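Local coordinates for protein N-acetylmuramoyl-L-alanine amidase XlyA (Bacillus subtilis, PDB 3RDR) that hydrolyses the link between N-acetylmuramoyl residues and L-amino acids in cell-wall glycopeptides, represented here by its zinc-bound catalytic domain, at residues Q9-V14 and I68-P73; P20-T25 and N77-G82; S58-V63 and L72-N77. All blocks are in the same frame, centred on the assembly; numbering follows the deposited sequence.

All three contacts gather round the chain that follows strand 68-70. Contact 1 joins the end of the edge strand 7-9 and the loop after it to strand 68-70 and its exit; contact 2 brings the later part of the same loop onto residues 77-82, and contact 3 folds residues 72-77 back on the approach to strand 61-63. Contacts 1 and 2 are partly buried and mix backbone hydrogen bonds and a bridging water each with CH-pi packing of a proline on an aromatic ring. Contact 3 is buried and rests on apolar side chains against rings. Contacts 1 and 3 share Leu72 and Pro73 and reach neighbouring strands of one sheet, while contacts 2 and 3 share Asn77.

Contact 1: residues Q9-V14 and I68-P73; sequences QDFIPV and IYQHLP
His71 O is gripped twice from the other segment: Ile12 N donates a hydrogen bond at 3.0 Å, tilted a little from the carbonyl plane, and Phe11 CA makes a CA-H...O contact with the same oxygen at 3.3 Å. Two residues before Ile12, Asp10 N donates to Gln70 O at 3.0 Å in an almost straight bond (174° at the hydrogen). The two glutamine side chains run side by side in the same direction, and Gln9 NE2 donates to Gln70 OE1 at 3.2 Å. The amide planes are turned 69° against each other, and the donor sits well above the carbonyl plane of Gln70. Gln70 NE2 in turn donates a hydrogen bond to Leu72 O, and this bond together with the one from Gln9 fixes the rotation of the amide. Gln9 and Gln70 form a parallel bridge at the outer edge of the mixed sheet, where strand 7-9 joins strand 68-70 in the T7 lysozyme-like amidase fold. Beyond the bridge, the Phe11 ring packs against Pro73 and the backbone of Leu72. CG lies beside the backbone N and anti to the carbonyl carbon (chi1 -65°). Pro73 CD lies over one face in a CH-pi contact, 4.1 Å from the ring centroid, while Gln70 O meets the ring edge. Further along, Ile12 CD1 touches Leu72 CD1 at 3.6 Å. A water donates to Asp10 O at 2.8 Å and also bonds to His71 ND1. His71 NE2 is hydrogen-bonded to Thr62 OG1, and Asp10 OD1 forms a salt bridge with Lys51 NZ.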
ATOM      1  N   GLN A   9     -10.734  -5.088   7.602  1.00 32.44           N
ATOM      2  CA  GLN A   9      -9.751  -4.635   8.579  1.00 32.34           C
ATOM      3  C   GLN A   9      -9.264  -5.804   9.426  1.00 32.36           C
ATOM      4  O   GLN A   9     -10.059  -6.542  10.011  1.00 32.53           O
ATOM      5  CB  GLN A   9     -10.348  -3.549   9.477  1.00 32.42           C
ATOM      6  CG  GLN A   9     -10.818  -2.322   8.711  1.00 35.06           C
ATOM      7  CD  GLN A   9     -11.287  -1.205   9.618  1.00 37.84           C
ATOM      8  OE1 GLN A   9     -12.035  -1.436  10.571  1.00 39.20           O
ATOM      9  NE2 GLN A   9     -10.860   0.017   9.321  1.00 35.60           N
ATOM     10  N   ASP A  10      -7.948  -5.971   9.471  1.00 30.26           N
ATOM     11  CA  ASP A  10      -7.325  -7.043  10.234  1.00 30.86           C
ATOM     12  C   ASP A  10      -5.953  -6.519  10.637  1.00 30.46           C
ATOM     13  O   ASP A  10      -4.916  -6.945  10.124  1.00 28.71           O
ATOM     14  CB  ASP A  10      -7.218  -8.295   9.361  1.00 32.32           C
ATOM     15  CG  ASP A  10      -6.677  -9.488  10.113  1.00 34.78           C
ATOM     16  OD1 ASP A  10      -6.917  -9.586  11.332  1.00 35.46           O
ATOM     17  OD2 ASP A  10      -6.019 -10.341   9.476  1.00 38.11           O
ATOM     18  N   PHE A  11      -5.976  -5.577  11.572  1.00 29.23           N
ATOM     19  CA  PHE A  11      -4.780  -4.910  12.059  1.00 29.32           C
ATOM     20  C   PHE A  11      -3.690  -5.762  12.680  1.00 29.02           C
ATOM     21  O   PHE A  11      -3.942  -6.815  13.273  1.00 28.68           O
ATOM     22  CB  PHE A  11      -5.164  -3.817  13.064  1.00 28.47           C
ATOM     23  CG  PHE A  11      -5.955  -2.681  12.466  1.00 28.14           C
ATOM     24  CD1 PHE A  11      -6.418  -1.643  13.275  1.00 26.98           C
ATOM     25  CD2 PHE A  11      -6.250  -2.652  11.103  1.00 25.36           C
ATOM     26  CE1 PHE A  11      -7.162  -0.595  12.737  1.00 25.57           C
ATOM     27  CE2 PHE A  11      -6.992  -1.612  10.555  1.00 25.55           C
ATOM     28  CZ  PHE A  11      -7.450  -0.580  11.372  1.00 27.88           C
ATOM     29  N   ILE A  12      -2.465  -5.277  12.519  1.00 26.71           N
ATOM     30  CA  ILE A  12      -1.283  -5.895  13.084  1.00 25.65           C
ATOM     31  C   ILE A  12      -1.447  -5.562  14.566  1.00 27.35           C
ATOM     32  O   ILE A  12      -1.870  -4.455  14.905  1.00 26.19           O
ATOM     33  CB  ILE A  12      -0.012  -5.212  12.537  1.00 24.24           C
ATOM     34  CG1 ILE A  12       0.170  -5.563  11.055  1.00 24.44           C
ATOM     35  CG2 ILE A  12       1.196  -5.612  13.360  1.00 23.63           C
ATOM     36  CD1 ILE A  12       1.185  -4.683  10.336  1.00 20.44           C
ATOM     37  N   PRO A  13      -1.129  -6.502  15.469  1.00 28.50           N
ATOM     38  CA  PRO A  13      -1.296  -6.173  16.889  1.00 29.03           C
ATOM     39  C   PRO A  13      -0.452  -5.011  17.408  1.00 28.44           C
ATOM     40  O   PRO A  13       0.706  -4.832  17.023  1.00 27.77           O
ATOM     41  CB  PRO A  13      -0.982  -7.498  17.592  1.00 28.54           C
ATOM     42  CG  PRO A  13      -0.028  -8.171  16.647  1.00 30.33           C
ATOM     43  CD  PRO A  13      -0.645  -7.884  15.298  1.00 27.76           C
ATOM     44  N   VAL A  14      -1.057  -4.218  18.287  1.00 30.02           N
ATOM     45  CA  VAL A  14      -0.388  -3.078  18.901  1.00 29.86           C
ATOM     46  C   VAL A  14       0.890  -3.558  19.577  1.00 29.35           C
ATOM     47  O   VAL A  14       0.910  -4.620  20.188  1.00 30.11           O
ATOM     48  CB  VAL A  14      -1.307  -2.419  19.956  1.00 31.65           C
ATOM     49  CG1 VAL A  14      -0.529  -1.403  20.782  1.00 33.34           C
ATOM     50  CG2 VAL A  14      -2.483  -1.745  19.262  1.00 30.40           C
ATOM     51  N   ILE A  68      -9.700  -5.916  -0.495  1.00 28.81           N
ATOM     52  CA  ILE A  68      -8.665  -5.079   0.097  1.00 27.18           C
ATOM     53  C   ILE A  68      -8.604  -5.341   1.597  1.00 27.58           C
ATOM     54  O   ILE A  68      -9.638  -5.411   2.260  1.00 28.32           O
ATOM     55  CB  ILE A  68      -8.985  -3.581  -0.116  1.00 26.04           C
ATOM     56  CG1 ILE A  68      -9.044  -3.260  -1.608  1.00 25.33           C
ATOM     57  CG2 ILE A  68      -7.934  -2.714   0.567  1.00 26.01           C
ATOM     58  CD1 ILE A  68      -9.585  -1.877  -1.905  1.00 22.54           C
ATOM     59  N   TYR A  69      -7.392  -5.498   2.122  1.00 25.33           N
ATOM     60  CA  TYR A  69      -7.187  -5.719   3.546  1.00 24.55           C
ATOM     61  C   TYR A  69      -6.416  -4.532   4.109  1.00 24.18           C
ATOM     62  O   TYR A  69      -5.490  -4.034   3.468  1.00 23.64           O
ATOM     63  CB  TYR A  69      -6.386  -7.003   3.799  1.00 22.89           C
ATOM     64  CG  TYR A  69      -7.233  -8.238   4.018  1.00 26.05           C
ATOM     65  CD1 TYR A  69      -7.921  -8.839   2.958  1.00 26.35           C
ATOM     66  CD2 TYR A  69      -7.363  -8.797   5.290  1.00 24.84           C
ATOM     67  CE1 TYR A  69      -8.719  -9.966   3.165  1.00 27.24           C
ATOM     68  CE2 TYR A  69      -8.158  -9.924   5.510  1.00 26.58           C
ATOM     69  CZ  TYR A  69      -8.833 -10.502   4.444  1.00 27.80           C
ATOM     70  OH  TYR A  69      -9.625 -11.608   4.659  1.00 29.90           O
ATOM     71  N   GLN A  70      -6.807  -4.075   5.296  1.00 23.62           N
ATOM     72  CA  GLN A  70      -6.134  -2.952   5.952  1.00 24.58           C
ATOM     73  C   GLN A  70      -5.409  -3.515   7.172  1.00 24.15           C
ATOM     74  O   GLN A  70      -6.016  -4.155   8.028  1.00 23.44           O
ATOM     75  CB  GLN A  70      -7.147  -1.893   6.388  1.00 25.67           C
ATOM     76  CG  GLN A  70      -6.520  -0.560   6.771  1.00 27.31           C
ATOM     77  CD  GLN A  70      -7.532   0.409   7.355  1.00 28.03           C
ATOM     78  OE1 GLN A  70      -8.707   0.376   7.002  1.00 30.61           O
ATOM     79  NE2 GLN A  70      -7.078   1.284   8.237  1.00 26.18           N
ATOM     80  N   HIS A  71      -4.108  -3.259   7.245  1.00 23.46           N
ATOM     81  CA  HIS A  71      -3.274  -3.778   8.317  1.00 22.61           C
ATOM     82  C   HIS A  71      -2.950  -2.758   9.400  1.00 23.20           C
ATOM     83  O   HIS A  71      -2.489  -3.118  10.482  1.00 21.07           O
ATOM     84  CB  HIS A  71      -1.967  -4.292   7.714  1.00 21.81           C
ATOM     85  CG  HIS A  71      -2.146  -5.007   6.412  1.00 21.40           C
ATOM     86  ND1 HIS A  71      -2.679  -6.276   6.327  1.00 21.42           N
ATOM     87  CD2 HIS A  71      -1.885  -4.621   5.141  1.00 18.53           C
ATOM     88  CE1 HIS A  71      -2.738  -6.641   5.057  1.00 22.16           C
ATOM     89  NE2 HIS A  71      -2.263  -5.654   4.318  1.00 21.19           N
ATOM     90  N   LEU A  72      -3.193  -1.488   9.102  1.00 23.71           N
ATOM     91  CA  LEU A  72      -2.883  -0.405  10.027  1.00 23.19           C
ATOM     92  C   LEU A  72      -3.940   0.690   9.956  1.00 24.89           C
ATOM     93  O   LEU A  72      -4.554   0.905   8.906  1.00 23.94           O
ATOM     94  CB  LEU A  72      -1.536   0.214   9.642  1.00 21.32           C
ATOM     95  CG  LEU A  72      -0.175  -0.079  10.280  1.00 25.27           C
ATOM     96  CD1 LEU A  72      -0.125  -1.421  10.970  1.00 27.02           C
ATOM     97  CD2 LEU A  72       0.876   0.031   9.188  1.00 22.27           C
ATOM     98  N   PRO A  73      -4.177   1.390  11.079  1.00 25.19           N
ATOM     99  CA  PRO A  73      -5.168   2.469  11.068  1.00 25.26           C
ATOM    100  C   PRO A  73      -4.510   3.630  10.325  1.00 25.19           C
ATOM    101  O   PRO A  73      -3.286   3.769  10.364  1.00 24.18           O
ATOM    102  CB  PRO A  73      -5.381   2.759  12.556  1.00 26.04           C
ATOM    103  CG  PRO A  73      -4.050   2.423  13.161  1.00 26.38           C
ATOM    104  CD  PRO A  73      -3.699   1.129  12.450  1.00 25.14           C
TER
HETATM  105  O   HOH W   1      -2.602  -7.654   8.773  1.00 20.81           O

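Contact 2: residues P20-T25 and N77-G82; sequences PGYAMT and NGWHAG
Pro20 lays its ring against the indole of Trp79, the two side chains sliding past each other in opposite directions. CG stands over the five-membered ring in a CH-pi contact, 3.8 Å from its centroid, and CB comes within 3.5 Å of Trp79 CZ2. The same face of the indole also carries Asn77 ND2, so Pro20 and Asn77 cover it together, each offset toward the rim. At Gly21, whose positive phi suits a glycine, the backbone N donates a hydrogen bond to a water that also donates to Asn77 O, and this bridge joins the two segments. Tyr22 is held from both backbone ends. Its N donates to Asn77 OD1 at 3.0 Å, and its O accepts from Asn77 N at 3.1 Å; both bonds are bent, with angles near 140° at the hydrogen. CG of Asn77 lies between its backbone N and carbonyl carbon (chi1 79°), where OD1 can meet Tyr22 N; the second bond, from the backbone N, does not depend on that torsion. The Tyr22 ring meets Trp79 CZ2 at its edge, CE2 lying 3.9 Å from that atom, and Arg90 forms a cation-pi contact with the same ring. Met24 closes the walk, with SD 4.0 Å from Asn77 CA and the side chain also resting on Ile93. Residues 77-82 run on to His80, whose ND1 is hydrogen-bonded to His32, a ligand of the zinc ion; Pro20 and Tyr22 therefore pack on Asn77 and Trp79, in the loop that leads to the metal site of this amidase.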
ATOM      1  N   PRO A  20       5.048   0.388  14.482  1.00 25.89           N
ATOM      2  CA  PRO A  20       5.708   1.445  15.254  1.00 25.97           C
ATOM      3  C   PRO A  20       4.723   2.351  15.979  1.00 26.07           C
ATOM      4  O   PRO A  20       5.013   2.841  17.067  1.00 26.00           O
ATOM      5  CB  PRO A  20       6.534   2.184  14.197  1.00 25.99           C
ATOM      6  CG  PRO A  20       5.758   1.948  12.930  1.00 24.92           C
ATOM      7  CD  PRO A  20       5.392   0.495  13.054  1.00 23.58           C
ATOM      8  N   GLY A  21       3.569   2.581  15.360  1.00 26.20           N
ATOM      9  CA  GLY A  21       2.544   3.399  15.984  1.00 25.71           C
ATOM     10  C   GLY A  21       2.759   4.895  16.134  1.00 25.83           C
ATOM     11  O   GLY A  21       2.217   5.494  17.063  1.00 26.22           O
ATOM     12  N   TYR A  22       3.538   5.517  15.251  1.00 24.79           N
ATOM     13  CA  TYR A  22       3.728   6.961  15.351  1.00 24.03           C
ATOM     14  C   TYR A  22       2.504   7.646  14.762  1.00 24.69           C
ATOM     15  O   TYR A  22       1.969   7.201  13.742  1.00 23.84           O
ATOM     16  CB  TYR A  22       4.969   7.415  14.583  1.00 25.16           C
ATOM     17  CG  TYR A  22       6.268   7.045  15.247  1.00 28.74           C
ATOM     18  CD1 TYR A  22       6.627   7.592  16.484  1.00 28.44           C
ATOM     19  CD2 TYR A  22       7.141   6.136  14.647  1.00 27.38           C
ATOM     20  CE1 TYR A  22       7.826   7.239  17.105  1.00 30.47           C
ATOM     21  CE2 TYR A  22       8.335   5.779  15.255  1.00 30.34           C
ATOM     22  CZ  TYR A  22       8.675   6.329  16.484  1.00 31.53           C
ATOM     23  OH  TYR A  22       9.857   5.956  17.082  1.00 32.77           O
ATOM     24  N   ALA A  23       2.052   8.718  15.410  1.00 23.14           N
ATOM     25  CA  ALA A  23       0.892   9.456  14.926  1.00 22.41           C
ATOM     26  C   ALA A  23       1.192   9.964  13.523  1.00 22.58           C
ATOM     27  O   ALA A  23       2.299  10.437  13.242  1.00 22.06           O
ATOM     28  CB  ALA A  23       0.588  10.629  15.848  1.00 21.17           C
ATOM     29  N   MET A  24       0.203   9.869  12.643  1.00 22.90           N
ATOM     30  CA  MET A  24       0.385  10.321  11.274  1.00 22.12           C
ATOM     31  C   MET A  24      -0.821  11.050  10.706  1.00 20.88           C
ATOM     32  O   MET A  24      -1.961  10.650  10.912  1.00 20.84           O
ATOM     33  CB  MET A  24       0.718   9.131  10.356  1.00 22.25           C
ATOM     34  CG  MET A  24       0.799   9.491   8.865  1.00 23.37           C
ATOM     35  SD  MET A  24       1.162   8.091   7.756  1.00 24.90           S
ATOM     36  CE  MET A  24      -0.486   7.418   7.472  1.00 18.16           C
ATOM     37  N   THR A  25      -0.537  12.133   9.997  1.00 22.80           N
ATOM     38  CA  THR A  25      -1.536  12.925   9.299  1.00 25.01           C
ATOM     39  C   THR A  25      -0.991  12.803   7.872  1.00 24.82           C
ATOM     40  O   THR A  25      -0.144  13.588   7.450  1.00 24.27           O
ATOM     41  CB  THR A  25      -1.525  14.400   9.768  1.00 27.34           C
ATOM     42  OG1 THR A  25      -1.971  14.468  11.130  1.00 27.10           O
ATOM     43  CG2 THR A  25      -2.451  15.249   8.902  1.00 27.03           C
ATOM     44  N   ASN A  77       1.742   5.388  11.232  1.00 20.52           N
ATOM     45  CA  ASN A  77       2.669   5.171  10.121  1.00 21.45           C
ATOM     46  C   ASN A  77       3.034   3.699   9.975  1.00 19.83           C
ATOM     47  O   ASN A  77       2.734   2.873  10.841  1.00 20.07           O
ATOM     48  CB  ASN A  77       3.965   5.958  10.338  1.00 19.67           C
ATOM     49  CG  ASN A  77       4.903   5.274  11.322  1.00 23.23           C
ATOM     50  OD1 ASN A  77       4.567   5.085  12.495  1.00 20.55           O
ATOM     51  ND2 ASN A  77       6.084   4.887  10.845  1.00 19.86           N
ATOM     52  N   GLY A  78       3.691   3.383   8.867  1.00 21.32           N
ATOM     53  CA  GLY A  78       4.142   2.028   8.619  1.00 19.55           C
ATOM     54  C   GLY A  78       5.593   2.148   8.200  1.00 19.47           C
ATOM     55  O   GLY A  78       6.067   3.254   7.975  1.00 18.26           O
ATOM     56  N   TRP A  79       6.308   1.032   8.121  1.00 21.17           N
ATOM     57  CA  TRP A  79       7.706   1.044   7.684  1.00 22.78           C
ATOM     58  C   TRP A  79       7.696   0.434   6.284  1.00 22.53           C
ATOM     59  O   TRP A  79       7.672  -0.787   6.151  1.00 22.81           O
ATOM     60  CB  TRP A  79       8.564   0.172   8.604  1.00 22.59           C
ATOM     61  CG  TRP A  79       8.738   0.693  10.005  1.00 23.97           C
ATOM     62  CD1 TRP A  79       8.700  -0.042  11.155  1.00 23.63           C
ATOM     63  CD2 TRP A  79       9.051   2.038  10.399  1.00 22.67           C
ATOM     64  NE1 TRP A  79       8.972   0.756  12.238  1.00 24.04           N
ATOM     65  CE2 TRP A  79       9.192   2.036  11.806  1.00 23.71           C
ATOM     66  CE3 TRP A  79       9.228   3.241   9.702  1.00 22.64           C
ATOM     67  CZ2 TRP A  79       9.500   3.191  12.532  1.00 23.78           C
ATOM     68  CZ3 TRP A  79       9.535   4.389  10.420  1.00 24.25           C
ATOM     69  CH2 TRP A  79       9.668   4.356  11.825  1.00 26.34           C
ATOM     70  N   HIS A  80       7.722   1.264   5.244  1.00 22.21           N
ATOM     71  CA  HIS A  80       7.660   0.727   3.886  1.00 23.77           C
ATOM     72  C   HIS A  80       8.342   1.542   2.794  1.00 24.51           C
ATOM     73  O   HIS A  80       8.702   0.989   1.755  1.00 24.55           O
ATOM     74  CB  HIS A  80       6.194   0.537   3.500  1.00 22.83           C
ATOM     75  CG  HIS A  80       5.398   1.805   3.546  1.00 22.18           C
ATOM     76  ND1 HIS A  80       5.271   2.644   2.460  1.00 22.56           N
ATOM     77  CD2 HIS A  80       4.758   2.418   4.571  1.00 21.66           C
ATOM     78  CE1 HIS A  80       4.591   3.721   2.815  1.00 21.73           C
ATOM     79  NE2 HIS A  80       4.268   3.607   4.091  1.00 20.92           N
ATOM     80  N   ALA A  81       8.518   2.841   3.024  1.00 24.72           N
ATOM     81  CA  ALA A  81       9.113   3.731   2.029  1.00 26.12           C
ATOM     82  C   ALA A  81      10.640   3.730   1.974  1.00 27.92           C
ATOM     83  O   ALA A  81      11.225   4.173   0.987  1.00 28.01           O
ATOM     84  CB  ALA A  81       8.601   5.154   2.245  1.00 25.32           C
ATOM     85  N   GLY A  82      11.280   3.247   3.037  1.00 29.24           N
ATOM     86  CA  GLY A  82      12.731   3.193   3.067  1.00 29.10           C
ATOM     87  C   GLY A  82      13.446   4.527   3.188  1.00 30.46           C
ATOM     88  O   GLY A  82      14.609   4.643   2.801  1.00 30.30           O
TER
HETATM   89  O   HOH W   2       1.991   1.720  13.269  1.00 21.98           O

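Contact 3: residues S58-V63 and L72-N77; sequences SWHFTV and LPLNEN
His60 and Leu72 bring their backbones closest here, CA to CA 4.9 Å, and the second segment then bends through a type I turn from Pro73 to Glu76, closed by Glu76 N bonding to Pro73 O at 3.2 Å. Residues 58-63 enter and include the first strand of the hairpin formed by antiparallel strands 61-63 and 68-70 in the amidase sheet, and residues 72-77 leave the second. Side chains do the rest. The Leu72 and His60 side chains cross at about a right angle, Leu72 CD2 standing over one ring face, offset toward the rim, while CB lies 3.7 Å from His60 ND1. Leu72 CD2 also rests on Trp59 O at 3.6 Å. Pro73 O approaches the edge of the imidazole near its plane, yet ND1, buried by the contact, has no hydrogen-bond partner in the model. Phe61 and Leu74 cross at a similar angle, CD2 of the leucine touching CE2 of the phenylalanine at 3.7 Å; Phe61 also packs on Leu115 and Leu119 of helix 105-122. Within the first segment, Trp59 NE1 donates to Thr62 OG1 at 2.7 Å, with that oxygen close to the indole plane.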
ATOM      1  N   SER A  58       5.861  -2.933   7.055  1.00 19.28           N
ATOM      2  CA  SER A  58       4.413  -2.805   7.171  1.00 18.55           C
ATOM      3  C   SER A  58       3.876  -1.647   6.347  1.00 17.69           C
ATOM      4  O   SER A  58       4.563  -0.648   6.132  1.00 19.67           O
ATOM      5  CB  SER A  58       4.003  -2.610   8.636  1.00 19.47           C
ATOM      6  OG  SER A  58       4.463  -1.363   9.128  1.00 17.37           O
ATOM      7  N   TRP A  59       2.643  -1.802   5.883  1.00 17.33           N
ATOM      8  CA  TRP A  59       1.970  -0.781   5.095  1.00 18.35           C
ATOM      9  C   TRP A  59       0.492  -0.838   5.469  1.00 19.38           C
ATOM     10  O   TRP A  59       0.069  -1.733   6.206  1.00 17.36           O
ATOM     11  CB  TRP A  59       2.190  -1.024   3.595  1.00 17.82           C
ATOM     12  CG  TRP A  59       1.837  -2.395   3.162  1.00 19.66           C
ATOM     13  CD1 TRP A  59       0.637  -2.816   2.673  1.00 18.66           C
ATOM     14  CD2 TRP A  59       2.684  -3.551   3.207  1.00 19.51           C
ATOM     15  NE1 TRP A  59       0.683  -4.163   2.408  1.00 19.52           N
ATOM     16  CE2 TRP A  59       1.927  -4.640   2.727  1.00 18.66           C
ATOM     17  CE3 TRP A  59       4.009  -3.771   3.604  1.00 22.21           C
ATOM     18  CZ2 TRP A  59       2.450  -5.935   2.631  1.00 20.04           C
ATOM     19  CZ3 TRP A  59       4.532  -5.062   3.508  1.00 22.74           C
ATOM     20  CH2 TRP A  59       3.749  -6.126   3.026  1.00 21.09           C
ATOM     21  N   HIS A  60      -0.295   0.099   4.952  1.00 18.72           N
ATOM     22  CA  HIS A  60      -1.706   0.187   5.313  1.00 20.42           C
ATOM     23  C   HIS A  60      -2.714  -0.691   4.579  1.00 20.52           C
ATOM     24  O   HIS A  60      -3.594  -1.280   5.212  1.00 19.34           O
ATOM     25  CB  HIS A  60      -2.131   1.656   5.217  1.00 18.61           C
ATOM     26  CG  HIS A  60      -1.201   2.585   5.932  1.00 19.72           C
ATOM     27  ND1 HIS A  60      -1.396   2.976   7.241  1.00 21.55           N
ATOM     28  CD2 HIS A  60      -0.023   3.134   5.548  1.00 17.40           C
ATOM     29  CE1 HIS A  60      -0.377   3.721   7.632  1.00 17.40           C
ATOM     30  NE2 HIS A  60       0.470   3.831   6.625  1.00 21.09           N
ATOM     31  N   PHE A  61      -2.588  -0.784   3.259  1.00 20.20           N
ATOM     32  CA  PHE A  61      -3.529  -1.563   2.453  1.00 20.52           C
ATOM     33  C   PHE A  61      -2.880  -2.515   1.446  1.00 20.53           C
ATOM     34  O   PHE A  61      -1.905  -2.161   0.778  1.00 19.43           O
ATOM     35  CB  PHE A  61      -4.427  -0.625   1.636  1.00 20.76           C
ATOM     36  CG  PHE A  61      -5.358   0.232   2.451  1.00 21.96           C
ATOM     37  CD1 PHE A  61      -6.518  -0.300   3.000  1.00 21.88           C
ATOM     38  CD2 PHE A  61      -5.114   1.595   2.593  1.00 22.34           C
ATOM     39  CE1 PHE A  61      -7.428   0.515   3.671  1.00 22.91           C
ATOM     40  CE2 PHE A  61      -6.020   2.418   3.264  1.00 22.58           C
ATOM     41  CZ  PHE A  61      -7.179   1.874   3.801  1.00 21.61           C
ATOM     42  N   THR A  62      -3.432  -3.717   1.337  1.00 19.66           N
ATOM     43  CA  THR A  62      -2.968  -4.677   0.344  1.00 19.18           C
ATOM     44  C   THR A  62      -4.194  -4.890  -0.541  1.00 19.80           C
ATOM     45  O   THR A  62      -5.291  -5.161  -0.045  1.00 18.93           O
ATOM     46  CB  THR A  62      -2.524  -6.012   0.949  1.00 18.13           C
ATOM     47  OG1 THR A  62      -1.407  -5.794   1.822  1.00 18.08           O
ATOM     48  CG2 THR A  62      -2.091  -6.970  -0.172  1.00 16.24           C
ATOM     49  N   VAL A  63      -4.003  -4.746  -1.846  1.00 18.71           N
ATOM     50  CA  VAL A  63      -5.090  -4.867  -2.809  1.00 17.99           C
ATOM     51  C   VAL A  63      -4.897  -6.005  -3.810  1.00 18.62           C
ATOM     52  O   VAL A  63      -3.841  -6.106  -4.428  1.00 18.74           O
ATOM     53  CB  VAL A  63      -5.227  -3.549  -3.636  1.00 18.94           C
ATOM     54  CG1 VAL A  63      -6.444  -3.623  -4.565  1.00 18.75           C
ATOM     55  CG2 VAL A  63      -5.321  -2.344  -2.711  1.00 16.67           C
ATOM     56  N   LEU A  72      -3.193  -1.488   9.102  1.00 23.71           N
ATOM     57  CA  LEU A  72      -2.883  -0.405  10.027  1.00 23.19           C
ATOM     58  C   LEU A  72      -3.940   0.690   9.956  1.00 24.89           C
ATOM     59  O   LEU A  72      -4.554   0.905   8.906  1.00 23.94           O
ATOM     60  CB  LEU A  72      -1.536   0.214   9.642  1.00 21.32           C
ATOM     61  CG  LEU A  72      -0.175  -0.079  10.280  1.00 25.27           C
ATOM     62  CD1 LEU A  72      -0.125  -1.421  10.970  1.00 27.02           C
ATOM     63  CD2 LEU A  72       0.876   0.031   9.188  1.00 22.27           C
ATOM     64  N   PRO A  73      -4.177   1.390  11.079  1.00 25.19           N
ATOM     65  CA  PRO A  73      -5.168   2.469  11.068  1.00 25.26           C
ATOM     66  C   PRO A  73      -4.510   3.630  10.325  1.00 25.19           C
ATOM     67  O   PRO A  73      -3.286   3.769  10.364  1.00 24.18           O
ATOM     68  CB  PRO A  73      -5.381   2.759  12.556  1.00 26.04           C
ATOM     69  CG  PRO A  73      -4.050   2.423  13.161  1.00 26.38           C
ATOM     70  CD  PRO A  73      -3.699   1.129  12.450  1.00 25.14           C
ATOM     71  N   LEU A  74      -5.301   4.461   9.654  1.00 23.90           N
ATOM     72  CA  LEU A  74      -4.733   5.568   8.894  1.00 25.74           C
ATOM     73  C   LEU A  74      -4.130   6.717   9.704  1.00 26.70           C
ATOM     74  O   LEU A  74      -3.595   7.666   9.128  1.00 28.03           O
ATOM     75  CB  LEU A  74      -5.771   6.103   7.902  1.00 26.35           C
ATOM     76  CG  LEU A  74      -6.330   5.030   6.957  1.00 27.95           C
ATOM     77  CD1 LEU A  74      -7.115   5.701   5.841  1.00 27.46           C
ATOM     78  CD2 LEU A  74      -5.192   4.196   6.372  1.00 26.29           C
ATOM     79  N   ASN A  75      -4.207   6.645  11.031  1.00 27.11           N
ATOM     80  CA  ASN A  75      -3.615   7.690  11.864  1.00 27.66           C
ATOM     81  C   ASN A  75      -2.263   7.243  12.425  1.00 26.36           C
ATOM     82  O   ASN A  75      -1.705   7.888  13.312  1.00 25.75           O
ATOM     83  CB  ASN A  75      -4.556   8.097  13.011  1.00 30.16           C
ATOM     84  CG  ASN A  75      -5.092   6.910  13.795  1.00 32.03           C
ATOM     85  OD1 ASN A  75      -4.342   6.048  14.246  1.00 31.12           O
ATOM     86  ND2 ASN A  75      -6.405   6.873  13.972  1.00 38.41           N
ATOM     87  N   GLU A  76      -1.742   6.140  11.887  1.00 24.01           N
ATOM     88  CA  GLU A  76      -0.447   5.588  12.289  1.00 23.55           C
ATOM     89  C   GLU A  76       0.426   5.352  11.053  1.00 22.87           C
ATOM     90  O   GLU A  76      -0.090   5.133   9.959  1.00 23.63           O
ATOM     91  CB  GLU A  76      -0.630   4.261  13.027  1.00 22.14           C
ATOM     92  CG  GLU A  76      -1.019   4.389  14.493  1.00 24.45           C
ATOM     93  CD  GLU A  76      -1.151   3.037  15.177  1.00 23.92           C
ATOM     94  OE1 GLU A  76      -0.417   2.100  14.794  1.00 25.40           O
ATOM     95  OE2 GLU A  76      -1.973   2.908  16.104  1.00 23.33           O
ATOM     96  N   ASN A  77       1.742   5.388  11.232  1.00 20.52           N
ATOM     97  CA  ASN A  77       2.669   5.171  10.121  1.00 21.45           C
ATOM     98  C   ASN A  77       3.034   3.699   9.975  1.00 19.83           C
ATOM     99  O   ASN A  77       2.734   2.873  10.841  1.00 20.07           O
ATOM    100  CB  ASN A  77       3.965   5.958  10.338  1.00 19.67           C
ATOM    101  CG  ASN A  77       4.903   5.274  11.322  1.00 23.23           C
ATOM    102  OD1 ASN A  77       4.567   5.085  12.495  1.00 20.55           O
ATOM    103  ND2 ASN A  77       6.084   4.887  10.845  1.00 19.86           N
TER